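Local structure of uncharacterized protein YLR132C (Kluyveromyces marxianus, 6PFQ) at residues A110-L119 / L153-N162. The protein probably acts as a U6 snRNA exoribonuclease of the 2H phosphodiesterase superfamily. Numbering follows the deposited sequence.
Sequences ASLQFLAVGL and LHVSFGVAQN
Val159 sets its CG2 methyl over the middle of the Phe114 ring, 3.6 Å from the centroid and 10° off the ring normal, a clean CH-pi contact. With CG1 between the backbone N and the carbonyl carbon (chi1 61°), CG2 is anti to the N and reaches the ring of the similarly directed Phe114; Leu112 CB touches that methyl too, at 3.7 Å. Cutting Phe114 back to an alanine would probably leave Val159 CG2 with no ring to rest on. On this same face of the sheet Ala116 CB lies 3.5 Å from His154 CD2, while Ser156 OG comes in at the edge of the imidazole, in its plane.

Val117 and Gln113 point to the other face. There Phe157 reaches over from the bulge, its CE2 3.7 Å from Val117 CG2, and Asn162 comes in from the strand end to stack its amide on that of Gln113, planes 17° apart. One water bridges Gln113 NE2 to Asn162 OD1; Glu106 OE2 also accepts from that NE2, and Asn162 OD1 from Tyr164 N. Asn162 ND2 turns instead to Ala110 O, 2.9 Å away and in the plane of both groups.

Between the faces the antiparallel backbone ladder is interrupted by a classic beta bulge: Leu115 O accepts from Phe157 N at 2.7 Å and weakly from Gly158 N.

His154 ND1 is held by Asn152 O, and its NE2 shares an oxygen of a glycerol, probably from the crystallisation liquor, with Ser156 OG. No UMP is present here, but both residues bind it in a structure of this protein, an alternation that matches one of the two His-x-Ser/Thr motifs of 2H phosphodiesterases, here on a strand of the bulged antiparallel sheet.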
loop_
_atom_site.group_PDB
_atom_site.type_symbol
_atom_site.label_atom_id
_atom_site.label_comp_id
_atom_site.label_asym_id
_atom_site.label_seq_id
_atom_site.Cartn_x
_atom_site.Cartn_y
_atom_site.Cartn_z
ATOM N N ALA A 110 -7.699 1.900 12.942
ATOM C CA ALA A 110 -6.842 3.043 13.269
ATOM C C ALA A 110 -5.733 2.674 14.268
ATOM O O ALA A 110 -5.129 3.555 14.905
ATOM C CB ALA A 110 -7.654 4.250 13.766
ATOM N N SER A 111 -5.391 1.396 14.377
ATOM C CA SER A 111 -4.320 1.051 15.309
ATOM C C SER A 111 -2.936 1.335 14.721
ATOM O O SER A 111 -1.976 1.505 15.492
ATOM C CB SER A 111 -4.388 -0.423 15.701
ATOM O OG SER A 111 -4.388 -1.249 14.551
ATOM N N LEU A 112 -2.818 1.352 13.387
ATOM C CA LEU A 112 -1.532 1.533 12.728
ATOM C C LEU A 112 -1.626 2.689 11.757
ATOM O O LEU A 112 -2.669 2.886 11.119
ATOM C CB LEU A 112 -1.115 0.273 11.977
ATOM C CG LEU A 112 -0.906 -0.989 12.839
ATOM C CD1 LEU A 112 -0.651 -2.235 11.947
ATOM C CD2 LEU A 112 0.252 -0.762 13.793
ATOM N N GLN A 113 -0.528 3.441 11.634
ATOM C CA GLN A 113 -0.488 4.597 10.747
ATOM C C GLN A 113 0.664 4.385 9.780
ATOM O O GLN A 113 1.811 4.281 10.206
ATOM C CB GLN A 113 -0.342 5.897 11.568
ATOM C CG GLN A 113 -1.636 6.069 12.415
ATOM C CD GLN A 113 -1.663 7.297 13.298
ATOM O OE1 GLN A 113 -0.615 7.803 13.695
ATOM N NE2 GLN A 113 -2.890 7.752 13.667
ATOM N N PHE A 114 0.347 4.276 8.491
ATOM C CA PHE A 114 1.306 3.907 7.466
ATOM C C PHE A 114 1.844 5.138 6.771
ATOM O O PHE A 114 1.065 5.933 6.245
ATOM C CB PHE A 114 0.618 3.018 6.436
ATOM C CG PHE A 114 0.367 1.611 6.943
ATOM C CD1 PHE A 114 -0.746 1.344 7.735
ATOM C CD2 PHE A 114 1.231 0.583 6.621
ATOM C CE1 PHE A 114 -0.976 0.041 8.236
ATOM C CE2 PHE A 114 0.983 -0.714 7.081
ATOM C CZ PHE A 114 -0.123 -0.960 7.890
ATOM N N LEU A 115 3.168 5.253 6.723
ATOM C CA LEU A 115 3.834 6.332 6.006
ATOM C C LEU A 115 4.008 5.890 4.557
ATOM O O LEU A 115 4.642 4.859 4.304
ATOM C CB LEU A 115 5.203 6.588 6.657
ATOM C CG LEU A 115 6.009 7.726 6.026
ATOM C CD1 LEU A 115 5.363 9.087 6.343
ATOM C CD2 LEU A 115 7.480 7.679 6.529
ATOM N N ALA A 116 3.467 6.666 3.614
ATOM C CA ALA A 116 3.281 6.244 2.236
ATOM C C ALA A 116 3.630 7.395 1.299
ATOM O O ALA A 116 3.702 8.570 1.703
ATOM C CB ALA A 116 1.813 5.774 1.998
ATOM N N VAL A 117 3.801 7.050 0.018
ATOM C CA VAL A 117 3.858 8.038 -1.067
ATOM C C VAL A 117 2.881 7.603 -2.151
ATOM O O VAL A 117 2.742 6.407 -2.431
ATOM C CB VAL A 117 5.297 8.173 -1.638
ATOM C CG1 VAL A 117 5.349 9.370 -2.662
ATOM C CG2 VAL A 117 6.311 8.368 -0.454
ATOM N N GLY A 118 2.145 8.565 -2.715
ATOM C CA GLY A 118 1.189 8.232 -3.757
ATOM C C GLY A 118 1.839 7.836 -5.080
ATOM O O GLY A 118 2.953 8.241 -5.422
ATOM N N LEU A 119 1.115 7.043 -5.869
ATOM C CA LEU A 119 1.652 6.691 -7.185
ATOM C C LEU A 119 1.648 7.887 -8.133
ATOM O O LEU A 119 0.771 8.763 -8.070
ATOM C CB LEU A 119 0.827 5.578 -7.825
ATOM C CG LEU A 119 1.470 4.171 -7.677
ATOM C CD1 LEU A 119 1.614 3.800 -6.171
ATOM C CD2 LEU A 119 0.635 3.111 -8.401
ATOM N N LEU A 153 -4.174 5.386 -4.656
ATOM C CA LEU A 153 -3.107 4.411 -4.890
ATOM C C LEU A 153 -1.814 4.899 -4.274
ATOM O O LEU A 153 -1.443 6.051 -4.476
ATOM C CB LEU A 153 -2.875 4.181 -6.384
ATOM C CG LEU A 153 -4.041 3.453 -7.086
ATOM C CD1 LEU A 153 -3.766 3.496 -8.622
ATOM C CD2 LEU A 153 -4.142 2.007 -6.550
ATOM N N HIS A 154 -1.112 4.016 -3.554
ATOM C CA HIS A 154 0.108 4.434 -2.863
ATOM C C HIS A 154 1.004 3.227 -2.603
ATOM O O HIS A 154 0.583 2.081 -2.727
ATOM C CB HIS A 154 -0.232 5.112 -1.530
ATOM C CG HIS A 154 -0.906 4.191 -0.552
ATOM N ND1 HIS A 154 -2.261 3.908 -0.599
ATOM C CD2 HIS A 154 -0.408 3.495 0.504
ATOM C CE1 HIS A 154 -2.574 3.091 0.403
ATOM N NE2 HIS A 154 -1.465 2.812 1.069
ATOM N N VAL A 155 2.262 3.506 -2.228
ATOM C CA VAL A 155 3.138 2.504 -1.613
ATOM C C VAL A 155 3.416 2.941 -0.189
ATOM O O VAL A 155 3.870 4.067 0.021
ATOM C CB VAL A 155 4.471 2.373 -2.365
ATOM C CG1 VAL A 155 5.447 1.418 -1.568
ATOM C CG2 VAL A 155 4.211 1.938 -3.824
ATOM N N SER A 156 3.192 2.038 0.787
ATOM C CA SER A 156 3.573 2.314 2.162
ATOM C C SER A 156 5.001 1.847 2.425
ATOM O O SER A 156 5.417 0.757 1.988
ATOM C CB SER A 156 2.623 1.633 3.148
ATOM O OG SER A 156 1.363 2.292 3.103
ATOM N N PHE A 157 5.753 2.678 3.150
ATOM C CA PHE A 157 7.161 2.392 3.430
ATOM C C PHE A 157 7.444 2.104 4.899
ATOM O O PHE A 157 8.453 1.462 5.212
ATOM C CB PHE A 157 8.043 3.563 2.969
ATOM C CG PHE A 157 8.037 3.738 1.471
ATOM C CD1 PHE A 157 8.852 2.955 0.674
ATOM C CD2 PHE A 157 7.178 4.658 0.869
ATOM C CE1 PHE A 157 8.854 3.095 -0.717
ATOM C CE2 PHE A 157 7.164 4.790 -0.513
ATOM C CZ PHE A 157 7.981 3.994 -1.312
ATOM N N GLY A 158 6.613 2.613 5.797
ATOM C CA GLY A 158 6.840 2.410 7.215
ATOM C C GLY A 158 5.512 2.371 7.920
ATOM O O GLY A 158 4.496 2.780 7.358
ATOM N N VAL A 159 5.515 1.877 9.160
ATOM C CA VAL A 159 4.248 1.786 9.885
ATOM C C VAL A 159 4.509 2.101 11.346
ATOM O O VAL A 159 5.449 1.564 11.939
ATOM C CB VAL A 159 3.587 0.404 9.690
ATOM C CG1 VAL A 159 4.480 -0.721 10.208
ATOM C CG2 VAL A 159 2.173 0.394 10.357
ATOM N N ALA A 160 3.704 2.988 11.910
ATOM C CA ALA A 160 3.804 3.379 13.317
ATOM C C ALA A 160 2.523 2.989 14.052
ATOM O O ALA A 160 1.448 2.886 13.443
ATOM C CB ALA A 160 4.018 4.882 13.459
ATOM N N GLN A 161 2.639 2.781 15.365
ATOM C CA GLN A 161 1.462 2.558 16.198
ATOM C C GLN A 161 0.769 3.880 16.466
ATOM O O GLN A 161 1.411 4.914 16.671
ATOM C CB GLN A 161 1.867 1.914 17.534
ATOM C CG GLN A 161 2.447 0.523 17.328
ATOM C CD GLN A 161 2.878 -0.153 18.631
ATOM O OE1 GLN A 161 2.453 -1.270 18.914
ATOM N NE2 GLN A 161 3.729 0.506 19.398
ATOM N N ASN A 162 -0.551 3.853 16.459
ATOM C CA ASN A 162 -1.307 5.050 16.828
ATOM C C ASN A 162 -1.325 5.159 18.352
ATOM O O ASN A 162 -2.055 4.414 19.022
ATOM C CB ASN A 162 -2.718 4.979 16.250
ATOM C CG ASN A 162 -3.579 6.180 16.636
ATOM O OD1 ASN A 162 -3.091 7.160 17.240
ATOM N ND2 ASN A 162 -4.869 6.119 16.260
HETATM O O HOH W 1 1.827 7.177 14.711
HETATM O O HOH W 2 -3.357 9.591 15.871
#